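PDB 5YX6: probable fatty acyl-CoA transferase Rv3272, which binds fatty acyl-CoAs of varying chain length, palmitoyl-CoA most tightly, and probably acts in fatty acid metabolism as a family III CoA transferase. Local coordinates for residues F13-T19 with T95-E101; P25-Q29 with P68-K73; K74-V78 with N387-L391; P123-Y127 with A189-R193. All blocks are in the same frame, centred on the assembly; numbering follows the deposited sequence.

Contact 1 (F13-T19 with T95-E101)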
# COMPACT_ATOMS: atom_id res chain seq x y z
N PHE A 13 17.75 18.17 -5.32
CA PHE A 13 17.22 18.09 -3.95
C PHE A 13 18.06 17.15 -3.09
O PHE A 13 18.44 16.06 -3.52
CB PHE A 13 15.77 17.62 -3.94
CG PHE A 13 14.79 18.62 -4.46
CD1 PHE A 13 15.04 19.98 -4.36
CD2 PHE A 13 13.61 18.21 -5.04
CE1 PHE A 13 14.13 20.90 -4.84
CE2 PHE A 13 12.70 19.12 -5.51
CZ PHE A 13 12.96 20.47 -5.42
N ARG A 14 18.32 17.56 -1.85
CA ARG A 14 19.10 16.75 -0.94
C ARG A 14 18.23 16.27 0.23
O ARG A 14 17.52 17.05 0.85
CB ARG A 14 20.30 17.53 -0.41
CG ARG A 14 21.06 16.81 0.69
CD ARG A 14 22.33 17.52 1.03
NE ARG A 14 23.26 17.47 -0.09
CZ ARG A 14 24.45 18.06 -0.10
NH1 ARG A 14 24.86 18.74 0.97
NH2 ARG A 14 25.24 17.97 -1.17
N VAL A 15 18.30 14.97 0.50
CA VAL A 15 17.50 14.37 1.56
C VAL A 15 18.41 13.76 2.62
O VAL A 15 19.33 13.02 2.30
CB VAL A 15 16.56 13.29 1.00
CG1 VAL A 15 15.72 12.67 2.11
CG2 VAL A 15 15.67 13.86 -0.12
N LEU A 16 18.14 14.07 3.87
CA LEU A 16 18.83 13.47 5.01
C LEU A 16 17.98 12.34 5.59
O LEU A 16 16.95 12.61 6.21
CB LEU A 16 19.11 14.51 6.08
CG LEU A 16 20.53 15.07 6.09
CD1 LEU A 16 20.82 15.68 4.73
CD2 LEU A 16 20.69 16.08 7.22
N ASP A 17 18.41 11.10 5.41
CA ASP A 17 17.57 9.94 5.74
C ASP A 17 18.03 9.26 7.03
O ASP A 17 19.00 8.50 7.02
CB ASP A 17 17.59 8.93 4.57
CG ASP A 17 16.63 7.75 4.77
OD1 ASP A 17 15.98 7.69 5.84
OD2 ASP A 17 16.54 6.87 3.87
N PHE A 18 17.33 9.51 8.13
CA PHE A 18 17.65 8.90 9.43
C PHE A 18 16.96 7.54 9.67
O PHE A 18 17.15 6.93 10.72
CB PHE A 18 17.28 9.84 10.60
CG PHE A 18 18.15 11.09 10.72
CD1 PHE A 18 17.90 12.22 9.95
CD2 PHE A 18 19.18 11.14 11.65
CE1 PHE A 18 18.68 13.36 10.08
CE2 PHE A 18 19.96 12.28 11.79
CZ PHE A 18 19.71 13.40 11.00
N THR A 19 16.19 7.07 8.70
CA THR A 19 15.32 5.89 8.90
C THR A 19 16.05 4.55 8.89
O THR A 19 17.15 4.44 8.36
CB THR A 19 14.22 5.80 7.81
OG1 THR A 19 14.82 5.44 6.56
CG2 THR A 19 13.45 7.10 7.66
N THR A 95 21.94 22.38 4.73
CA THR A 95 22.09 22.23 3.29
C THR A 95 21.00 21.35 2.69
O THR A 95 20.99 21.10 1.48
CB THR A 95 23.45 21.62 2.92
OG1 THR A 95 23.48 20.25 3.33
CG2 THR A 95 24.59 22.39 3.58
N ALA A 96 20.08 20.87 3.53
CA ALA A 96 19.11 19.87 3.08
C ALA A 96 17.75 20.46 2.71
O ALA A 96 17.32 21.46 3.28
CB ALA A 96 18.93 18.80 4.14
N ASP A 97 17.07 19.80 1.78
CA ASP A 97 15.70 20.15 1.44
C ASP A 97 14.72 19.36 2.31
O ASP A 97 13.67 19.87 2.70
CB ASP A 97 15.43 19.87 -0.03
CG ASP A 97 16.37 20.62 -0.95
OD1 ASP A 97 16.09 21.81 -1.24
OD2 ASP A 97 17.39 20.03 -1.39
N VAL A 98 15.07 18.12 2.62
CA VAL A 98 14.19 17.24 3.39
C VAL A 98 14.96 16.49 4.49
O VAL A 98 16.08 16.03 4.27
CB VAL A 98 13.50 16.19 2.50
CG1 VAL A 98 12.57 15.33 3.31
CG2 VAL A 98 12.72 16.86 1.36
N VAL A 99 14.34 16.37 5.65
CA VAL A 99 14.77 15.40 6.65
C VAL A 99 13.71 14.30 6.80
O VAL A 99 12.53 14.60 6.97
CB VAL A 99 15.04 16.08 8.01
CG1 VAL A 99 15.17 15.04 9.12
CG2 VAL A 99 16.29 16.93 7.92
N LEU A 100 14.14 13.04 6.70
CA LEU A 100 13.28 11.87 6.96
C LEU A 100 13.67 11.23 8.26
O LEU A 100 14.84 10.87 8.46
CB LEU A 100 13.39 10.82 5.86
CG LEU A 100 12.96 11.12 4.43
CD1 LEU A 100 13.09 9.87 3.60
CD2 LEU A 100 11.53 11.60 4.47
N GLU A 101 12.72 11.07 9.17
CA GLU A 101 13.01 10.45 10.46
C GLU A 101 11.95 9.42 10.89
O GLU A 101 10.76 9.64 10.70
CB GLU A 101 13.15 11.54 11.51
CG GLU A 101 13.31 11.01 12.91
CD GLU A 101 12.01 11.02 13.70
OE1 GLU A 101 11.21 11.96 13.53
OE2 GLU A 101 11.81 10.08 14.50
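Before the two strands pair in regular fashion, a carboxylate stands in for a backbone acceptor: Arg14 N donates to Asp97 OD2 at 2.7 Å. Arg14 O then receives two amides, Asp97 N at 2.9 Å and Val98 N at 3.2 Å. From there the parallel ladder runs evenly, with Leu16 N to Val98 O, Leu100 N to Leu16 O and Phe18 N to Leu100 O each 2.9 Å. Strands 14-17 and 98-101, whose axes approach to 4.7 Å and run 20° from parallel, are the central pair of the six-stranded sheet of the Rossmann-fold domain. Val15, Val98 and Leu100 share one face, where Val15 CG1 lies 3.9 Å from Leu100 CG and helix 173-196 covers Val98 and Leu100. Leu16 and Val99 lie on the other; helix 83-94 packs on Leu16, and Leu125 touches Val99. Branched aliphatic side chains suit these five buried positions. Where strand 14-17 ends, Asp17 OD1 accepts Thr19 N at 2.9 Å, an Asx turn, while its OD2 forms a salt bridge with Lys73.

Contact 2 (P25-Q29 with P68-K73)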
# COMPACT_ATOMS: atom_id res chain seq x y z
N PRO A 25 13.13 3.51 4.70
CA PRO A 25 14.09 3.38 3.60
C PRO A 25 13.46 3.18 2.21
O PRO A 25 14.09 3.59 1.24
CB PRO A 25 14.91 2.15 4.01
CG PRO A 25 14.87 2.17 5.50
CD PRO A 25 13.48 2.63 5.84
N LEU A 26 12.29 2.56 2.11
CA LEU A 26 11.62 2.43 0.82
C LEU A 26 11.25 3.80 0.28
O LEU A 26 11.46 4.08 -0.90
CB LEU A 26 10.36 1.56 0.92
CG LEU A 26 9.49 1.43 -0.33
CD1 LEU A 26 10.25 0.84 -1.51
CD2 LEU A 26 8.27 0.57 -0.03
N ALA A 27 10.72 4.66 1.15
CA ALA A 27 10.43 6.05 0.79
C ALA A 27 11.71 6.71 0.29
O ALA A 27 11.69 7.42 -0.71
CB ALA A 27 9.87 6.81 1.98
N GLY A 28 12.82 6.47 0.97
CA GLY A 28 14.10 6.98 0.53
C GLY A 28 14.48 6.47 -0.86
O GLY A 28 15.03 7.22 -1.67
N GLN A 29 14.19 5.19 -1.12
CA GLN A 29 14.51 4.58 -2.40
C GLN A 29 13.67 5.16 -3.53
O GLN A 29 14.16 5.33 -4.64
CB GLN A 29 14.31 3.06 -2.35
CG GLN A 29 14.73 2.34 -3.63
CD GLN A 29 16.23 2.40 -3.84
OE1 GLN A 29 17.00 1.86 -3.05
NE2 GLN A 29 16.66 3.05 -4.91
N PRO A 68 17.86 -4.02 -1.07
CA PRO A 68 16.91 -3.53 -2.09
C PRO A 68 16.46 -2.07 -1.92
O PRO A 68 16.08 -1.46 -2.92
CB PRO A 68 15.71 -4.47 -1.94
CG PRO A 68 16.21 -5.65 -1.20
CD PRO A 68 17.29 -5.14 -0.30
N ASN A 69 16.51 -1.52 -0.71
CA ASN A 69 15.96 -0.19 -0.50
C ASN A 69 16.99 0.91 -0.20
O ASN A 69 16.63 1.99 0.27
CB ASN A 69 14.93 -0.21 0.64
CG ASN A 69 13.70 -1.05 0.31
OD1 ASN A 69 13.26 -1.11 -0.84
ND2 ASN A 69 13.12 -1.65 1.33
N ASN A 70 18.27 0.65 -0.49
CA ASN A 70 19.31 1.66 -0.24
C ASN A 70 20.29 1.80 -1.39
O ASN A 70 21.41 2.28 -1.20
CB ASN A 70 20.05 1.32 1.05
CG ASN A 70 19.15 1.34 2.25
OD1 ASN A 70 18.80 2.39 2.76
ND2 ASN A 70 18.69 0.17 2.64
N ARG A 71 19.88 1.40 -2.58
CA ARG A 71 20.72 1.54 -3.75
C ARG A 71 20.81 3.00 -4.17
O ARG A 71 19.81 3.72 -4.15
CB ARG A 71 20.17 0.66 -4.88
CG ARG A 71 20.19 -0.82 -4.54
CD ARG A 71 19.34 -1.66 -5.47
NE ARG A 71 17.93 -1.28 -5.38
CZ ARG A 71 17.27 -0.59 -6.31
NH1 ARG A 71 15.99 -0.30 -6.14
NH2 ARG A 71 17.90 -0.19 -7.40
N GLY A 72 22.01 3.46 -4.49
CA GLY A 72 22.20 4.80 -5.00
C GLY A 72 22.16 5.83 -3.89
O GLY A 72 22.19 7.03 -4.15
N LYS A 73 22.07 5.37 -2.65
CA LYS A 73 22.13 6.29 -1.53
C LYS A 73 23.57 6.56 -1.13
O LYS A 73 24.48 5.84 -1.54
CB LYS A 73 21.33 5.76 -0.35
CG LYS A 73 19.84 5.77 -0.58
CD LYS A 73 19.09 5.30 0.65
CE LYS A 73 17.60 5.11 0.39
NZ LYS A 73 16.91 4.69 1.64
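Helix 23-33, which follows the first strand of the Rossmann-fold domain, packs here against the loop leading into strand 74-77. Pro25 comes first: its CA-CB bond points toward the loop, with CB 4.1 Å from Asn69 CB, and its carbonyl O accepts Lys73 NZ at 3.1 Å in addition to the helical bond from Gln29 N at 2.9 Å. Leu26 points its CA-CB bond away from the loop, and its side chain touches Asn176 and His180 of helix 173-196, yet Leu26 CD1 still lies 3.6 Å from Asn69 OD1. Gly28 is suited to its place because a beta carbon there would collide with the lysine ammonium; without one, Lys73 CE can approach Gly28 C to 3.6 Å. Gln29, which has the most surface covered in this contact, ends the segment with an amide that both accepts and donates: Arg71 N gives to Gln29 OE1 at 3.0 Å, and Gln29 NE2 makes a weak bond to Arg71 O at 3.3 Å. The guanidinium of Arg71 lays one face over Gln29 CD. In the type II turn from Asn70 to Lys73, Gly72 accommodates a positive phi. Lys73 reaches back to the helix, its buried charge met by a salt bridge to Asp17 and by Asn69 O, 3.0 Å from Lys73 NZ.

Contact 3 (K74-V78 with N387-L391)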
# COMPACT_ATOMS: atom_id res chain seq x y z
N LYS A 74 23.77 7.63 -0.37
CA LYS A 74 25.05 7.89 0.26
C LYS A 74 24.96 7.63 1.75
O LYS A 74 23.86 7.53 2.30
CB LYS A 74 25.50 9.32 -0.05
CG LYS A 74 25.52 9.52 -1.54
CD LYS A 74 26.18 10.79 -1.99
CE LYS A 74 26.23 10.82 -3.52
NZ LYS A 74 26.79 12.09 -4.06
N SER A 75 26.11 7.50 2.41
CA SER A 75 26.13 7.16 3.82
C SER A 75 27.11 7.98 4.64
O SER A 75 28.26 8.20 4.23
CB SER A 75 26.44 5.67 3.99
OG SER A 75 26.50 5.30 5.37
N VAL A 76 26.64 8.45 5.79
CA VAL A 76 27.52 9.03 6.78
C VAL A 76 27.31 8.20 8.04
O VAL A 76 26.21 7.73 8.33
CB VAL A 76 27.27 10.54 7.04
CG1 VAL A 76 27.43 11.34 5.75
CG2 VAL A 76 25.91 10.80 7.68
N THR A 77 28.40 7.99 8.76
CA THR A 77 28.36 7.26 10.01
C THR A 77 28.61 8.24 11.14
O THR A 77 29.58 9.02 11.13
CB THR A 77 29.39 6.12 10.00
OG1 THR A 77 28.69 4.86 9.93
CG2 THR A 77 30.28 6.13 11.24
N VAL A 78 27.71 8.22 12.11
CA VAL A 78 27.78 9.18 13.19
C VAL A 78 27.14 8.63 14.46
O VAL A 78 26.18 7.86 14.40
CB VAL A 78 27.08 10.49 12.73
CG1 VAL A 78 25.87 10.81 13.58
CG2 VAL A 78 28.07 11.64 12.66
N ASN A 387 31.68 9.98 4.80
CA ASN A 387 32.09 10.77 5.96
C ASN A 387 33.00 11.94 5.59
O ASN A 387 32.75 13.07 5.98
CB ASN A 387 32.77 9.88 6.99
CG ASN A 387 31.77 9.13 7.86
OD1 ASN A 387 30.56 9.24 7.66
ND2 ASN A 387 32.27 8.37 8.83
N ALA A 388 34.05 11.69 4.82
CA ALA A 388 34.97 12.77 4.47
C ALA A 388 34.27 13.78 3.57
O ALA A 388 34.59 14.97 3.59
CB ALA A 388 36.22 12.24 3.80
N VAL A 389 33.30 13.32 2.80
CA VAL A 389 32.53 14.18 1.93
C VAL A 389 31.52 15.07 2.64
O VAL A 389 31.39 16.20 2.30
CB VAL A 389 31.77 13.35 0.89
CG1 VAL A 389 31.03 14.25 -0.05
CG2 VAL A 389 32.70 12.45 0.12
N PHE A 390 30.77 14.55 3.59
CA PHE A 390 29.76 15.35 4.27
C PHE A 390 29.94 15.74 5.74
O PHE A 390 29.19 16.54 6.21
CB PHE A 390 28.38 14.71 4.09
CG PHE A 390 27.96 14.55 2.68
CD1 PHE A 390 27.74 15.64 1.90
CD2 PHE A 390 27.77 13.32 2.15
CE1 PHE A 390 27.34 15.50 0.60
CE2 PHE A 390 27.38 13.16 0.87
CZ PHE A 390 27.16 14.25 0.08
N LEU A 391 30.90 15.19 6.45
CA LEU A 391 31.08 15.54 7.84
C LEU A 391 32.21 16.49 8.09
O LEU A 391 31.95 17.64 8.39
CB LEU A 391 31.23 14.33 8.71
CG LEU A 391 30.17 13.28 8.60
CD1 LEU A 391 30.61 12.11 9.43
CD2 LEU A 391 28.86 13.80 9.08
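A single hydrogen bond joins the edge strand 74-77 to the short C-terminal helix 387-390: Thr77 N donates to Asn387 OD1 at 2.7 Å with a nearly straight geometry. Asparagine suits the position because its short side chain carries a carbonyl to a strand amide. Asn387 OD1 also lies 3.2 Å from Val76 CA, so the carboxamide sits close against the strand backbone.

Most of the other close contacts are apolar. Val76 is the residue of the strand most covered here, with CG1 3.9 Å from Phe390 CB and CB 4.2 Å from Leu391 CD2. Leu391 also reaches Val78, with its CD1 4.1 Å from Val78 CG2. At the other end, the aliphatic part of Lys74 meets the edge of the Phe390 ring, Lys74 CD lying 3.9 Å from Phe390 CE2, while its ammonium goes on to a salt bridge with Glu37. Phe390 and Leu391 extend over strand 37-42 and helix 83-94 respectively, covering part of one face of the Rossmann-fold sheet near its edge.

The Thr77-Asn387 bond thus adds a directional link to the backbone pairing of Ser75 with His386 just before the helix, while Val76, Phe390 and Leu391 supply about half of the buried surface.

Contact 4 (P123-Y127 with A189-R193)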
# COMPACT_ATOMS: atom_id res chain seq x y z
N PRO A 123 14.75 27.74 6.93
CA PRO A 123 13.33 28.00 6.65
C PRO A 123 12.75 27.24 5.44
O PRO A 123 11.53 27.23 5.27
CB PRO A 123 13.30 29.52 6.35
CG PRO A 123 14.62 30.05 6.82
CD PRO A 123 15.59 28.92 6.70
N ASN A 124 13.60 26.61 4.64
CA ASN A 124 13.13 25.86 3.48
C ASN A 124 13.09 24.35 3.73
O ASN A 124 12.77 23.57 2.84
CB ASN A 124 14.00 26.16 2.25
CG ASN A 124 13.76 27.54 1.67
OD1 ASN A 124 12.67 28.09 1.79
ND2 ASN A 124 14.78 28.10 1.03
N LEU A 125 13.42 23.95 4.95
CA LEU A 125 13.51 22.54 5.29
C LEU A 125 12.16 21.87 5.51
O LEU A 125 11.34 22.31 6.32
CB LEU A 125 14.38 22.34 6.53
CG LEU A 125 14.63 20.88 6.88
CD1 LEU A 125 15.41 20.21 5.77
CD2 LEU A 125 15.38 20.79 8.19
N ILE A 126 11.94 20.79 4.77
CA ILE A 126 10.78 19.94 4.96
C ILE A 126 11.16 18.83 5.94
O ILE A 126 12.22 18.22 5.82
CB ILE A 126 10.30 19.38 3.61
CG1 ILE A 126 9.68 20.52 2.81
CG2 ILE A 126 9.30 18.25 3.80
CD1 ILE A 126 9.73 20.33 1.33
N TYR A 127 10.30 18.61 6.93
CA TYR A 127 10.58 17.65 8.00
C TYR A 127 9.53 16.55 7.99
O TYR A 127 8.35 16.82 8.16
CB TYR A 127 10.59 18.37 9.35
CG TYR A 127 11.35 17.67 10.44
CD1 TYR A 127 10.83 16.56 11.09
CD2 TYR A 127 12.59 18.14 10.85
CE1 TYR A 127 11.53 15.93 12.11
CE2 TYR A 127 13.30 17.52 11.86
CZ TYR A 127 12.76 16.42 12.49
OH TYR A 127 13.47 15.81 13.50
N ALA A 189 4.81 17.89 -0.10
CA ALA A 189 5.50 18.96 0.61
C ALA A 189 6.47 19.73 -0.29
O ALA A 189 6.54 20.95 -0.23
CB ALA A 189 6.24 18.39 1.81
N LEU A 190 7.22 19.01 -1.12
CA LEU A 190 8.14 19.63 -2.07
C LEU A 190 7.40 20.54 -3.05
O LEU A 190 7.91 21.58 -3.46
CB LEU A 190 8.93 18.56 -2.82
CG LEU A 190 10.00 17.85 -2.00
CD1 LEU A 190 10.55 16.67 -2.78
CD2 LEU A 190 11.13 18.82 -1.60
N LEU A 191 6.21 20.12 -3.45
CA LEU A 191 5.38 20.88 -4.37
C LEU A 191 4.81 22.10 -3.66
O LEU A 191 4.78 23.19 -4.23
CB LEU A 191 4.25 20.02 -4.90
CG LEU A 191 3.53 20.29 -6.21
CD1 LEU A 191 4.45 20.74 -7.34
CD2 LEU A 191 2.79 19.01 -6.59
N HIS A 192 4.40 21.91 -2.41
CA HIS A 192 3.86 22.98 -1.59
C HIS A 192 4.90 24.09 -1.50
O HIS A 192 4.60 25.26 -1.68
CB HIS A 192 3.49 22.46 -0.20
CG HIS A 192 2.55 23.33 0.57
ND1 HIS A 192 1.61 24.15 -0.03
CD2 HIS A 192 2.38 23.50 1.91
CE1 HIS A 192 0.92 24.78 0.89
NE2 HIS A 192 1.37 24.41 2.08
N ARG A 193 6.14 23.69 -1.23
CA ARG A 193 7.23 24.64 -1.11
C ARG A 193 7.49 25.33 -2.45
O ARG A 193 7.60 26.55 -2.52
CB ARG A 193 8.50 23.93 -0.61
CG ARG A 193 9.58 24.90 -0.15
CD ARG A 193 10.83 24.16 0.26
NE ARG A 193 11.42 23.47 -0.87
CZ ARG A 193 12.64 22.94 -0.87
NH1 ARG A 193 13.39 23.02 0.22
NH2 ARG A 193 13.11 22.33 -1.95
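Ile126 loses most surface in this contact, Arg193 and Asn124 following. At the start of strand 126-131, Ile126 points toward helix 173-196: its CG2 meets Ala189 CB at 3.7 Å, and its CD1 lies 3.6 Å from Leu190 CD2. A beta-branched residue suits a strand, and the small Ala189 lets the helix come close, the CA atoms of Ile126 and Ala189 being 6.9 Å apart.

One turn further on, Arg193 bends its long side chain over the same isoleucine, so that Ile126 CD1 lies over one face of the guanidinium and 4.1 Å from Arg193 CD. The edge of the group remains available for hydrogen bonding, and Arg193 NH1 donates to Asn124 O at 2.7 Å. A salt bridge from NH2 to Asp97 balances the charge.

Asn124, in the loop before the strand, offers its backbone carbonyl as the acceptor, and its CB is 3.8 Å from Arg193 NH1. Both Asn124 and Arg193 line the pocket that holds a benzamidine, probably a crystallisation additive.

This is helix-on-sheet packing in the Rossmann-fold domain: strand 126-131 runs between strands 98-101 and 201-205, helix 173-196 covers the Ile126 face, helix 115-121 packs on Leu125 and Tyr127, and Leu191 of the neighbouring subunit touches Leu190.

In the fold
All four contacts belong to one Rossmann-fold domain, and contacts 1, 3 and 4 share its parallel sheet. Contact 1 is central: the salt bridge from Asp17 OD2 to Lys73 NZ (3.1 Å) ties it to contact 2, their centres about 13 Å apart, and neighbouring strands link it to contact 4, centres about 11 Å apart, with Val99 N 2.8 Å from Ile126 O. Contact 3 continues in sequence from contact 2 and touches contact 1 through Arg14 and Phe390. Contacts 2 and 4, with centres about 21 Å apart, do not meet. The side chains of Leu26 and Thr19 lie about 7 and 11 Å from that of Asp175, the inferred nucleophile, whereas the side chain of Arg193 is about 4 Å from the bound benzamidine.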